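Local structure of lipase (Rhizopus chinensis, 6A0W) at residues A[2-11]-A[112-120]; A[124-135]-A[207-215]. The protein probably hydrolyses the ester bonds of triacylglycerols as a class 3 lipase whose N-terminal polypeptide segment regulates its substrate binding affinity. All blocks are in the same frame, centred on the assembly; numbering follows the deposited sequence.

Contact 1 (A[2-11]-A[112-120]); sequences TETVGGMTLD and SFRSAITDM
Arg114 and Asp11 are joined by an end-on, two-nitrogen salt bridge: NH1 of Arg114 donates to OD1 of Asp11 at 3.1 Å, and its NH2 reaches OD2 of the same carboxylate at 3.2 Å. Both acceptors lie close to the guanidinium plane, but the two planes are 34° apart, and both nitrogens sit out of the carboxylate plane: NH1 on the syn side of OD1, NH2 above the plane at OD2. A weak bond from Thr2 OG1 adds to the load on OD2. At another point on the guanidinium edge, Glu3 OE2 stands 3.8 Å from Arg114 NH2, a long salt bridge that gives the arginine a second negative neighbour. Arg114 CG stands opposite the backbone N (chi1 -174°) and the chain runs on extended to NE, which carries the charged end off the helix to the N-terminal segment. Leu10 CB lies over one guanidinium face, 3.8 Å from Arg114 NH2.

Residues 4-9 form a beta hairpin closed by a type I' turn over Gly6 and Gly7, while helix 113-118 probably corresponds to the lid helix of related fungal lipases. Phe113, at the helix start, packs against His171 and His284, the latter the probable catalytic histidine.

Farther along the helix the contact is mainly van der Waals packing. Leu10 CD1 approaches Ile117 CG2 at 4.4 Å and Thr118 CG2 at 4.3 Å. Val5 spreads both methyls over the last turn: CG1 lies 3.9 Å from Ile117 O, and CG2 rests 3.8 Å from Thr118 CA.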
ATOM      1  N   THR A   2      -0.436 -27.422  -1.459  1.00 94.12           N
ATOM      2  CA  THR A   2       0.914 -26.992  -1.905  1.00100.46           C
ATOM      3  C   THR A   2       1.642 -26.406  -0.675  1.00 94.69           C
ATOM      4  O   THR A   2       1.636 -26.993   0.417  1.00 79.88           O
ATOM      5  CB  THR A   2       0.787 -26.005  -3.109  1.00106.12           C
ATOM      6  OG1 THR A   2      -0.290 -26.434  -3.958  1.00 88.46           O
ATOM      7  CG2 THR A   2       2.093 -25.883  -3.944  1.00 76.82           C
ATOM      8  N   GLU A   3       2.140 -25.186  -0.828  1.00 89.62           N
ATOM      9  CA  GLU A   3       3.295 -24.681  -0.103  1.00 75.12           C
ATOM     10  C   GLU A   3       2.781 -23.669   0.927  1.00 69.32           C
ATOM     11  O   GLU A   3       1.681 -23.134   0.763  1.00 55.99           O
ATOM     12  CB  GLU A   3       4.178 -23.961  -1.123  1.00 68.22           C
ATOM     13  CG  GLU A   3       5.664 -24.213  -1.008  1.00 70.99           C
ATOM     14  CD  GLU A   3       6.432 -23.345  -1.985  1.00 84.31           C
ATOM     15  OE1 GLU A   3       7.543 -22.904  -1.619  1.00 69.80           O
ATOM     16  OE2 GLU A   3       5.878 -23.040  -3.072  1.00 82.67           O
ATOM     17  N   THR A   4       3.605 -23.340   1.918  1.00 61.03           N
ATOM     18  CA  THR A   4       3.285 -22.293   2.882  1.00 61.12           C
ATOM     19  C   THR A   4       4.441 -21.345   3.119  1.00 50.74           C
ATOM     20  O   THR A   4       5.581 -21.705   2.936  1.00 53.12           O
ATOM     21  CB  THR A   4       2.841 -22.849   4.262  1.00 68.09           C
ATOM     22  OG1 THR A   4       3.981 -23.288   5.019  1.00 59.43           O
ATOM     23  CG2 THR A   4       1.818 -23.967   4.102  1.00 61.47           C
ATOM     24  N   VAL A   5       4.126 -20.125   3.529  1.00 48.94           N
ATOM     25  CA  VAL A   5       5.106 -19.188   4.032  1.00 46.46           C
ATOM     26  C   VAL A   5       4.673 -18.673   5.393  1.00 56.49           C
ATOM     27  O   VAL A   5       3.630 -18.025   5.510  1.00 79.78           O
ATOM     28  CB  VAL A   5       5.215 -17.952   3.112  1.00 42.61           C
ATOM     29  CG1 VAL A   5       6.158 -16.927   3.724  1.00 47.93           C
ATOM     30  CG2 VAL A   5       5.692 -18.362   1.739  1.00 50.18           C
ATOM     31  N   GLY A   6       5.486 -18.889   6.419  1.00 62.20           N
ATOM     32  CA  GLY A   6       5.122 -18.408   7.747  1.00 53.00           C
ATOM     33  C   GLY A   6       3.837 -19.069   8.227  1.00 56.05           C
ATOM     34  O   GLY A   6       2.973 -18.399   8.797  1.00 61.77           O
ATOM     35  N   GLY A   7       3.676 -20.348   7.882  1.00 59.19           N
ATOM     36  CA  GLY A   7       2.536 -21.171   8.293  1.00 60.03           C
ATOM     37  C   GLY A   7       1.246 -20.929   7.522  1.00 61.90           C
ATOM     38  O   GLY A   7       0.238 -21.549   7.821  1.00 63.65           O
ATOM     39  N   MET A   8       1.286 -20.060   6.515  1.00 61.10           N
ATOM     40  CA  MET A   8       0.097 -19.653   5.782  1.00 51.62           C
ATOM     41  C   MET A   8       0.132 -20.229   4.382  1.00 50.25           C
ATOM     42  O   MET A   8       1.148 -20.151   3.687  1.00 57.31           O
ATOM     43  CB  MET A   8       0.065 -18.139   5.653  1.00 48.13           C
ATOM     44  CG  MET A   8       0.816 -17.391   6.730  1.00 61.35           C
ATOM     45  SD  MET A   8      -0.274 -16.145   7.391  1.00 54.62           S
ATOM     46  CE  MET A   8       0.123 -16.127   9.143  1.00 60.64           C
ATOM     47  N   THR A   9      -1.023 -20.641   3.887  1.00 45.01           N
ATOM     48  CA  THR A   9      -1.093 -21.146   2.530  1.00 41.15           C
ATOM     49  C   THR A   9      -0.895 -20.079   1.448  1.00 43.11           C
ATOM     50  O   THR A   9      -1.471 -18.989   1.527  1.00 38.78           O
ATOM     51  CB  THR A   9      -2.433 -21.877   2.309  1.00 55.37           C
ATOM     52  OG1 THR A   9      -3.541 -21.033   2.694  1.00 42.92           O
ATOM     53  CG2 THR A   9      -2.435 -23.165   3.137  1.00 52.14           C
ATOM     54  N   LEU A  10      -0.289 -20.498   0.335  1.00 42.26           N
ATOM     55  CA  LEU A  10      -0.209 -19.710  -0.887  1.00 40.60           C
ATOM     56  C   LEU A  10      -1.382 -20.005  -1.794  1.00 36.40           C
ATOM     57  O   LEU A  10      -1.748 -19.189  -2.652  1.00 37.80           O
ATOM     58  CB  LEU A  10       1.073 -20.036  -1.655  1.00 48.09           C
ATOM     59  CG  LEU A  10       2.417 -19.551  -1.129  1.00 51.41           C
ATOM     60  CD1 LEU A  10       2.495 -18.047  -1.280  1.00 46.56           C
ATOM     61  CD2 LEU A  10       2.628 -19.973   0.313  1.00 70.86           C
ATOM     62  N   ASP A  11      -1.786 -21.264  -1.789  1.00 39.63           N
ATOM     63  CA  ASP A  11      -2.970 -21.691  -2.500  1.00 47.82           C
ATOM     64  C   ASP A  11      -4.007 -22.074  -1.461  1.00 46.94           C
ATOM     65  O   ASP A  11      -3.675 -22.667  -0.442  1.00 49.70           O
ATOM     66  CB  ASP A  11      -2.683 -22.897  -3.390  1.00 53.39           C
ATOM     67  CG  ASP A  11      -1.618 -22.609  -4.431  1.00 61.49           C
ATOM     68  OD1 ASP A  11      -1.809 -21.668  -5.232  1.00 52.44           O
ATOM     69  OD2 ASP A  11      -0.567 -23.292  -4.391  1.00 60.45           O
ATOM     70  N   SER A 112       6.362 -10.193  -9.820  1.00 29.88           N
ATOM     71  CA  SER A 112       6.530 -11.614  -9.550  1.00 35.20           C
ATOM     72  C   SER A 112       6.115 -11.983  -8.116  1.00 35.29           C
ATOM     73  O   SER A 112       6.946 -12.324  -7.293  1.00 31.69           O
ATOM     74  CB  SER A 112       7.949 -12.068  -9.849  1.00 32.95           C
ATOM     75  OG  SER A 112       8.005 -13.493  -9.904  1.00 31.03           O
ATOM     76  N   PHE A 113       4.810 -11.961  -7.844  1.00 32.43           N
ATOM     77  CA  PHE A 113       4.315 -11.909  -6.476  1.00 31.53           C
ATOM     78  C   PHE A 113       4.639 -13.166  -5.693  1.00 32.11           C
ATOM     79  O   PHE A 113       5.089 -13.125  -4.544  1.00 30.66           O
ATOM     80  CB  PHE A 113       2.785 -11.684  -6.467  1.00 32.12           C
ATOM     81  CG  PHE A 113       2.374 -10.398  -7.092  1.00 29.66           C
ATOM     82  CD1 PHE A 113       2.692  -9.201  -6.480  1.00 28.22           C
ATOM     83  CD2 PHE A 113       1.721 -10.374  -8.307  1.00 34.87           C
ATOM     84  CE1 PHE A 113       2.326  -8.000  -7.032  1.00 29.88           C
ATOM     85  CE2 PHE A 113       1.387  -9.175  -8.905  1.00 40.66           C
ATOM     86  CZ  PHE A 113       1.675  -7.973  -8.261  1.00 35.83           C
ATOM     87  N   ARG A 114       4.411 -14.314  -6.317  1.00 38.86           N
ATOM     88  CA  ARG A 114       4.551 -15.554  -5.584  1.00 35.62           C
ATOM     89  C   ARG A 114       5.995 -15.798  -5.193  1.00 36.78           C
ATOM     90  O   ARG A 114       6.301 -16.123  -4.034  1.00 35.78           O
ATOM     91  CB  ARG A 114       4.004 -16.727  -6.388  1.00 39.51           C
ATOM     92  CG  ARG A 114       4.021 -17.991  -5.559  1.00 42.35           C
ATOM     93  CD  ARG A 114       3.392 -19.139  -6.323  1.00 48.06           C
ATOM     94  NE  ARG A 114       3.412 -20.355  -5.514  1.00 53.40           N
ATOM     95  CZ  ARG A 114       2.324 -21.038  -5.167  1.00 49.72           C
ATOM     96  NH1 ARG A 114       1.123 -20.682  -5.629  1.00 48.41           N
ATOM     97  NH2 ARG A 114       2.469 -22.157  -4.475  1.00 55.43           N
ATOM     98  N   SER A 115       6.921 -15.669  -6.128  1.00 35.27           N
ATOM     99  CA  SER A 115       8.323 -15.771  -5.694  1.00 29.69           C
ATOM    100  C   SER A 115       8.683 -14.686  -4.682  1.00 29.21           C
ATOM    101  O   SER A 115       9.480 -14.905  -3.785  1.00 35.93           O
ATOM    102  CB  SER A 115       9.285 -15.710  -6.908  1.00 33.37           C
ATOM    103  OG  SER A 115       9.262 -14.445  -7.561  1.00 35.64           O
ATOM    104  N   ALA A 116       8.246 -13.456  -4.883  1.00 30.45           N
ATOM    105  CA  ALA A 116       8.602 -12.387  -3.941  1.00 30.21           C
ATOM    106  C   ALA A 116       8.203 -12.746  -2.496  1.00 34.95           C
ATOM    107  O   ALA A 116       8.952 -12.519  -1.562  1.00 35.27           O
ATOM    108  CB  ALA A 116       7.939 -11.093  -4.340  1.00 29.74           C
ATOM    109  N   ILE A 117       7.066 -13.400  -2.336  1.00 31.88           N
ATOM    110  CA  ILE A 117       6.612 -13.797  -1.007  1.00 34.79           C
ATOM    111  C   ILE A 117       7.356 -15.017  -0.512  1.00 33.32           C
ATOM    112  O   ILE A 117       7.778 -15.068   0.656  1.00 37.37           O
ATOM    113  CB  ILE A 117       5.094 -14.117  -1.015  1.00 36.97           C
ATOM    114  CG1 ILE A 117       4.289 -12.888  -1.414  1.00 36.58           C
ATOM    115  CG2 ILE A 117       4.652 -14.590   0.355  1.00 44.70           C
ATOM    116  CD1 ILE A 117       4.724 -11.593  -0.754  1.00 36.65           C
ATOM    117  N   THR A 118       7.474 -16.035  -1.373  1.00 39.31           N
ATOM    118  CA  THR A 118       8.178 -17.264  -0.979  1.00 37.15           C
ATOM    119  C   THR A 118       9.662 -17.001  -0.685  1.00 35.17           C
ATOM    120  O   THR A 118      10.177 -17.537   0.253  1.00 35.49           O
ATOM    121  CB  THR A 118       8.054 -18.409  -2.002  1.00 39.91           C
ATOM    122  OG1 THR A 118       8.791 -18.061  -3.164  1.00 56.71           O
ATOM    123  CG2 THR A 118       6.634 -18.662  -2.382  1.00 34.25           C
ATOM    124  N   ASP A 119      10.316 -16.074  -1.375  1.00 33.41           N
ATOM    125  CA  ASP A 119      11.754 -15.846  -1.149  1.00 35.71           C
ATOM    126  C   ASP A 119      12.037 -14.789  -0.110  1.00 35.10           C
ATOM    127  O   ASP A 119      13.190 -14.400   0.069  1.00 36.74           O
ATOM    128  CB  ASP A 119      12.434 -15.424  -2.459  1.00 36.87           C
ATOM    129  CG  ASP A 119      12.431 -16.543  -3.503  1.00 46.20           C
ATOM    130  OD1 ASP A 119      12.028 -17.668  -3.128  1.00 39.18           O
ATOM    131  OD2 ASP A 119      12.694 -16.267  -4.699  1.00 39.76           O
ATOM    132  N   MET A 120      10.989 -14.163   0.428  1.00 37.14           N
ATOM    133  CA  MET A 120      11.173 -12.905   1.160  1.00 37.75           C
ATOM    134  C   MET A 120      12.083 -13.247   2.339  1.00 33.17           C
ATOM    135  O   MET A 120      11.856 -14.258   2.969  1.00 33.02           O
ATOM    136  CB  MET A 120       9.820 -12.387   1.691  1.00 39.37           C
ATOM    137  CG  MET A 120       9.914 -11.062   2.428  1.00 37.94           C
ATOM    138  SD  MET A 120       8.281 -10.470   2.929  1.00 37.62           S
ATOM    139  CE  MET A 120       7.652  -9.952   1.337  1.00 39.45           C
TER

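Contact 2 (A[124-135]-A[207-215]). With SO4 (sulfate ion), chain D.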
ATOM      1  N   PHE A 124      15.799  -7.107   9.511  1.00 36.91           N
ATOM      2  CA  PHE A 124      15.623  -5.692   9.762  1.00 35.16           C
ATOM      3  C   PHE A 124      16.880  -4.908   9.481  1.00 38.07           C
ATOM      4  O   PHE A 124      17.963  -5.434   9.610  1.00 45.58           O
ATOM      5  CB  PHE A 124      15.308  -5.501  11.247  1.00 37.05           C
ATOM      6  CG  PHE A 124      13.909  -5.868  11.620  1.00 40.32           C
ATOM      7  CD1 PHE A 124      12.839  -5.190  11.056  1.00 38.92           C
ATOM      8  CD2 PHE A 124      13.659  -6.813  12.602  1.00 38.22           C
ATOM      9  CE1 PHE A 124      11.543  -5.466  11.465  1.00 32.67           C
ATOM     10  CE2 PHE A 124      12.368  -7.104  12.995  1.00 39.76           C
ATOM     11  CZ  PHE A 124      11.316  -6.411  12.438  1.00 32.15           C
ATOM     12  N   THR A 125      16.719  -3.649   9.115  1.00 36.58           N
ATOM     13  CA  THR A 125      17.731  -2.620   9.228  1.00 41.53           C
ATOM     14  C   THR A 125      17.155  -1.592  10.202  1.00 47.67           C
ATOM     15  O   THR A 125      15.942  -1.447  10.267  1.00 38.94           O
ATOM     16  CB  THR A 125      17.897  -1.851   7.905  1.00 44.88           C
ATOM     17  OG1 THR A 125      18.162  -2.759   6.848  1.00 60.48           O
ATOM     18  CG2 THR A 125      19.047  -0.845   7.998  1.00 54.72           C
ATOM     19  N   ASP A 126      18.013  -0.821  10.875  1.00 42.11           N
ATOM     20  CA  ASP A 126      17.566   0.284  11.704  1.00 41.67           C
ATOM     21  C   ASP A 126      16.891   1.343  10.871  1.00 41.76           C
ATOM     22  O   ASP A 126      17.368   1.680   9.797  1.00 39.35           O
ATOM     23  CB  ASP A 126      18.725   0.932  12.466  1.00 45.22           C
ATOM     24  CG  ASP A 126      19.200   0.079  13.621  1.00 44.35           C
ATOM     25  OD1 ASP A 126      18.607  -0.993  13.895  1.00 44.98           O
ATOM     26  OD2 ASP A 126      20.179   0.491  14.278  1.00 65.45           O
ATOM     27  N   TYR A 127      15.795   1.883  11.403  1.00 39.34           N
ATOM     28  CA  TYR A 127      15.139   3.016  10.816  1.00 34.82           C
ATOM     29  C   TYR A 127      15.711   4.293  11.410  1.00 37.11           C
ATOM     30  O   TYR A 127      15.395   4.707  12.535  1.00 43.87           O
ATOM     31  CB  TYR A 127      13.623   2.884  11.021  1.00 30.02           C
ATOM     32  CG  TYR A 127      12.792   3.912  10.271  1.00 28.08           C
ATOM     33  CD1 TYR A 127      12.796   3.994   8.863  1.00 29.64           C
ATOM     34  CD2 TYR A 127      11.985   4.795  10.959  1.00 28.14           C
ATOM     35  CE1 TYR A 127      12.068   4.989   8.198  1.00 32.33           C
ATOM     36  CE2 TYR A 127      11.211   5.748  10.298  1.00 33.54           C
ATOM     37  CZ  TYR A 127      11.214   5.831   8.922  1.00 32.59           C
ATOM     38  OH  TYR A 127      10.447   6.843   8.316  1.00 32.23           O
ATOM     39  N   SER A 128      16.517   4.984  10.625  1.00 46.81           N
ATOM     40  CA  SER A 128      17.416   5.974  11.222  1.00 50.14           C
ATOM     41  C   SER A 128      16.684   7.211  11.778  1.00 47.37           C
ATOM     42  O   SER A 128      17.027   7.679  12.853  1.00 47.65           O
ATOM     43  CB  SER A 128      18.583   6.292  10.290  1.00 42.89           C
ATOM     44  OG  SER A 128      18.287   7.406   9.494  1.00 59.23           O
ATOM     45  N   PRO A 129      15.501   7.551  11.234  1.00 47.26           N
ATOM     46  CA  PRO A 129      14.803   8.694  11.829  1.00 37.20           C
ATOM     47  C   PRO A 129      14.275   8.483  13.244  1.00 36.36           C
ATOM     48  O   PRO A 129      13.865   9.455  13.888  1.00 41.37           O
ATOM     49  CB  PRO A 129      13.643   8.947  10.853  1.00 36.37           C
ATOM     50  CG  PRO A 129      14.135   8.389   9.543  1.00 40.61           C
ATOM     51  CD  PRO A 129      14.969   7.205   9.900  1.00 41.23           C
ATOM     52  N   VAL A 130      14.219   7.243  13.715  1.00 36.97           N
ATOM     53  CA  VAL A 130      13.575   6.941  14.977  1.00 34.80           C
ATOM     54  C   VAL A 130      14.292   5.807  15.687  1.00 36.31           C
ATOM     55  O   VAL A 130      14.170   4.634  15.329  1.00 37.01           O
ATOM     56  CB  VAL A 130      12.092   6.516  14.785  1.00 38.98           C
ATOM     57  CG1 VAL A 130      11.431   6.337  16.121  1.00 37.32           C
ATOM     58  CG2 VAL A 130      11.324   7.508  13.916  1.00 36.09           C
ATOM     59  N   LYS A 131      14.908   6.139  16.824  1.00 40.78           N
ATOM     60  CA  LYS A 131      15.767   5.196  17.512  1.00 37.56           C
ATOM     61  C   LYS A 131      14.923   4.061  18.024  1.00 37.02           C
ATOM     62  O   LYS A 131      13.877   4.278  18.627  1.00 39.30           O
ATOM     63  CB  LYS A 131      16.485   5.875  18.693  1.00 52.56           C
ATOM     64  CG  LYS A 131      17.971   5.560  18.758  1.00 63.88           C
ATOM     65  CD  LYS A 131      18.445   5.354  20.189  1.00 80.75           C
ATOM     66  CE  LYS A 131      19.964   5.365  20.272  1.00 89.02           C
ATOM     67  NZ  LYS A 131      20.390   5.743  21.645  1.00 92.22           N
ATOM     68  N   GLY A 132      15.412   2.843  17.861  1.00 37.10           N
ATOM     69  CA  GLY A 132      14.675   1.648  18.258  1.00 34.93           C
ATOM     70  C   GLY A 132      13.746   1.104  17.161  1.00 36.11           C
ATOM     71  O   GLY A 132      13.276  -0.021  17.257  1.00 36.53           O
ATOM     72  N   ALA A 133      13.430   1.931  16.163  1.00 36.44           N
ATOM     73  CA  ALA A 133      12.496   1.513  15.093  1.00 41.41           C
ATOM     74  C   ALA A 133      13.288   0.799  14.026  1.00 34.91           C
ATOM     75  O   ALA A 133      14.441   1.143  13.800  1.00 35.98           O
ATOM     76  CB  ALA A 133      11.765   2.708  14.486  1.00 31.83           C
ATOM     77  N   LYS A 134      12.719  -0.275  13.491  1.00 34.67           N
ATOM     78  CA  LYS A 134      13.382  -1.087  12.473  1.00 41.01           C
ATOM     79  C   LYS A 134      12.379  -1.385  11.355  1.00 42.87           C
ATOM     80  O   LYS A 134      11.176  -1.535  11.620  1.00 40.18           O
ATOM     81  CB  LYS A 134      13.865  -2.398  13.085  1.00 39.96           C
ATOM     82  CG  LYS A 134      14.948  -2.283  14.150  1.00 41.44           C
ATOM     83  CD  LYS A 134      15.137  -3.651  14.788  1.00 45.22           C
ATOM     84  CE  LYS A 134      16.361  -3.775  15.685  1.00 57.50           C
ATOM     85  NZ  LYS A 134      16.846  -2.478  16.232  1.00 60.91           N
ATOM     86  N   VAL A 135      12.873  -1.379  10.121  1.00 37.50           N
ATOM     87  CA  VAL A 135      12.097  -1.735   8.936  1.00 35.92           C
ATOM     88  C   VAL A 135      12.810  -2.795   8.105  1.00 39.25           C
ATOM     89  O   VAL A 135      14.023  -3.030   8.241  1.00 33.16           O
ATOM     90  CB  VAL A 135      11.804  -0.504   8.077  1.00 39.22           C
ATOM     91  CG1 VAL A 135      11.141   0.547   8.948  1.00 37.88           C
ATOM     92  CG2 VAL A 135      13.069   0.069   7.501  1.00 49.75           C
ATOM     93  N   VAL A 207       5.786  -3.840   7.428  1.00 28.39           N
ATOM     94  CA  VAL A 207       6.925  -3.055   7.015  1.00 29.07           C
ATOM     95  C   VAL A 207       8.013  -2.879   8.074  1.00 34.16           C
ATOM     96  O   VAL A 207       9.207  -2.906   7.741  1.00 31.32           O
ATOM     97  CB  VAL A 207       6.469  -1.681   6.536  1.00 31.67           C
ATOM     98  CG1 VAL A 207       7.670  -0.796   6.255  1.00 31.59           C
ATOM     99  CG2 VAL A 207       5.585  -1.836   5.307  1.00 32.57           C
ATOM    100  N   GLY A 208       7.627  -2.717   9.342  1.00 33.37           N
ATOM    101  CA  GLY A 208       8.596  -2.541  10.412  1.00 28.95           C
ATOM    102  C   GLY A 208       8.204  -3.176  11.724  1.00 30.30           C
ATOM    103  O   GLY A 208       7.166  -3.805  11.802  1.00 30.43           O
ATOM    104  N   ASN A 209       8.981  -2.898  12.778  1.00 29.64           N
ATOM    105  CA  ASN A 209       8.740  -3.451  14.117  1.00 34.36           C
ATOM    106  C   ASN A 209       7.743  -2.648  14.960  1.00 32.94           C
ATOM    107  O   ASN A 209       7.166  -1.646  14.497  1.00 30.87           O
ATOM    108  CB  ASN A 209      10.060  -3.644  14.895  1.00 36.77           C
ATOM    109  CG  ASN A 209      10.707  -2.334  15.329  1.00 34.62           C
ATOM    110  OD1 ASN A 209      10.438  -1.247  14.797  1.00 35.01           O
ATOM    111  ND2 ASN A 209      11.649  -2.450  16.248  1.00 39.38           N
ATOM    112  N   ASN A 210       7.511  -3.108  16.188  1.00 36.31           N
ATOM    113  CA  ASN A 210       6.552  -2.434  17.086  1.00 38.21           C
ATOM    114  C   ASN A 210       6.797  -0.943  17.180  1.00 33.92           C
ATOM    115  O   ASN A 210       5.914  -0.118  16.876  1.00 32.56           O
ATOM    116  CB  ASN A 210       6.581  -3.031  18.482  1.00 36.92           C
ATOM    117  CG  ASN A 210       6.011  -4.409  18.508  1.00 37.04           C
ATOM    118  OD1 ASN A 210       6.061  -5.110  17.509  1.00 43.10           O
ATOM    119  ND2 ASN A 210       5.404  -4.788  19.616  1.00 40.18           N
ATOM    120  N   ALA A 211       8.053  -0.580  17.405  1.00 33.27           N
ATOM    121  CA  ALA A 211       8.380   0.829  17.600  1.00 32.78           C
ATOM    122  C   ALA A 211       8.161   1.672  16.334  1.00 31.13           C
ATOM    123  O   ALA A 211       7.781   2.849  16.405  1.00 30.09           O
ATOM    124  CB  ALA A 211       9.820   0.967  18.128  1.00 32.38           C
ATOM    125  N   PHE A 212       8.403   1.062  15.172  1.00 28.30           N
ATOM    126  CA  PHE A 212       8.136   1.722  13.910  1.00 30.89           C
ATOM    127  C   PHE A 212       6.623   1.996  13.776  1.00 25.08           C
ATOM    128  O   PHE A 212       6.217   3.085  13.403  1.00 28.30           O
ATOM    129  CB  PHE A 212       8.656   0.877  12.724  1.00 30.51           C
ATOM    130  CG  PHE A 212       8.204   1.390  11.372  1.00 28.45           C
ATOM    131  CD1 PHE A 212       8.811   2.477  10.789  1.00 29.28           C
ATOM    132  CD2 PHE A 212       7.198   0.738  10.677  1.00 31.50           C
ATOM    133  CE1 PHE A 212       8.397   2.959   9.558  1.00 31.03           C
ATOM    134  CE2 PHE A 212       6.760   1.218   9.457  1.00 32.22           C
ATOM    135  CZ  PHE A 212       7.397   2.299   8.877  1.00 33.84           C
ATOM    136  N   ALA A 213       5.827   0.997  14.108  1.00 24.54           N
ATOM    137  CA  ALA A 213       4.369   1.062  14.043  1.00 28.15           C
ATOM    138  C   ALA A 213       3.815   2.126  15.000  1.00 30.58           C
ATOM    139  O   ALA A 213       3.000   2.958  14.589  1.00 29.47           O
ATOM    140  CB  ALA A 213       3.778  -0.313  14.351  1.00 27.06           C
ATOM    141  N   TYR A 214       4.357   2.191  16.217  1.00 25.63           N
ATOM    142  CA  TYR A 214       3.936   3.238  17.148  1.00 25.79           C
ATOM    143  C   TYR A 214       4.301   4.605  16.636  1.00 29.54           C
ATOM    144  O   TYR A 214       3.521   5.560  16.763  1.00 26.03           O
ATOM    145  CB  TYR A 214       4.519   3.029  18.549  1.00 31.09           C
ATOM    146  CG  TYR A 214       4.271   1.646  19.109  1.00 29.43           C
ATOM    147  CD1 TYR A 214       3.097   0.961  18.845  1.00 30.40           C
ATOM    148  CD2 TYR A 214       5.188   1.062  19.969  1.00 35.24           C
ATOM    149  CE1 TYR A 214       2.860  -0.305  19.391  1.00 31.23           C
ATOM    150  CE2 TYR A 214       4.967  -0.179  20.527  1.00 32.40           C
ATOM    151  CZ  TYR A 214       3.819  -0.874  20.202  1.00 38.41           C
ATOM    152  OH  TYR A 214       3.622  -2.126  20.738  1.00 41.22           O
ATOM    153  N   TYR A 215       5.484   4.709  16.032  1.00 28.65           N
ATOM    154  CA  TYR A 215       5.895   5.968  15.443  1.00 28.32           C
ATOM    155  C   TYR A 215       4.922   6.399  14.336  1.00 26.99           C
ATOM    156  O   TYR A 215       4.536   7.562  14.218  1.00 26.42           O
ATOM    157  CB  TYR A 215       7.345   5.875  14.884  1.00 28.25           C
ATOM    158  CG  TYR A 215       7.713   7.078  14.038  1.00 24.92           C
ATOM    159  CD1 TYR A 215       7.886   8.324  14.602  1.00 25.67           C
ATOM    160  CD2 TYR A 215       7.790   6.977  12.665  1.00 28.04           C
ATOM    161  CE1 TYR A 215       8.106   9.453  13.821  1.00 28.90           C
ATOM    162  CE2 TYR A 215       7.957   8.092  11.879  1.00 26.00           C
ATOM    163  CZ  TYR A 215       8.150   9.319  12.445  1.00 31.73           C
ATOM    164  OH  TYR A 215       8.388  10.405  11.622  1.00 28.30           O
TER
HETATM  165  S   SO4 D 403       6.184  -2.756  23.364  1.00 78.42           S
HETATM  166  O1  SO4 D 403       6.703  -3.013  21.999  1.00 74.77           O
HETATM  167  O2  SO4 D 403       6.029  -4.020  24.134  1.00 89.86           O
HETATM  168  O3  SO4 D 403       7.159  -1.874  24.044  1.00 91.56           O
HETATM  169  O4  SO4 D 403       4.879  -2.050  23.372  1.00 77.92           O
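Asn209 turns its flat amide into the loop of residues 124-135, both of its polar atoms engaged. CG sits between the backbone N and the carbonyl carbon (chi1 71°), and ND2 sends an almost straight bond (176°) to Gly132 O at 3.1 Å, in plane for both amide and carbonyl. OD1 is gripped from opposite faces of the amide, by Lys134 N at 2.8 Å and by Phe212 N at 3.1 Å. The Asn209 backbone N adds a bond to Lys134 O of 2.8 Å. Gly208 has no side chain, which lets its CA come to 3.0 Å from Lys134 O where it pairs with Val135 in a single beta bridge.

Next to these hydrogen bonds the aromatic rings pack together. Phe212 directs its edge at the face of Tyr127 in a T-shaped stack, the planes 85° apart; Pro129 CD covers the opposite face of the tyrosine. Val135 CG1 lies over one face of the Phe212 ring, 3.8 Å from its centroid, a CH-pi contact. One helical turn after Phe212, the Tyr215 ring takes Val130 CG2 almost squarely over its face, 3.5 Å from the centroid. The hydroxyls of Tyr127 and Tyr215 both meet Gln187 NE2 of helix 173-188, so the aromatic cluster also leans on that helix. Phe124 brings its CZ up to Asn209 CB, while its ring stacks with Tyr243. Ala133 CB packs against Phe212 CA and CB at the start of the helix.

Asn209 is thus a side-chain N-cap of helix 210-218, the helix of a beta-alpha-beta crossover between parallel strands 197-202 and 223-228 of the alpha/beta-hydrolase sheet, pinned here to an antiparallel hairpin.

In the fold
From the N terminus, the chain first makes the small hairpin of residues 4-9, within segment 2-11, then passes through edge strand 33-35, helix 38-53 and antiparallel strands 78-85, 90-97 and 102-108 before helix 113-118 returns to it; contact 1 closes this loop of 100 residues. Almost at once the chain enters hairpin 124-135. It continues through helix 137-160, strand 165-171, helix 173-188 and strand 197-202, and contact 2 closes that second loop at the start of helix 210-218. The two loops follow in series, neither nesting nor crossing. The centres of the two contacts lie about 25 Å apart: contact 1 ties the N-terminal segment to the probable lid, contact 2 a peripheral hairpin to a helix that connects two parallel strands of the central sheet.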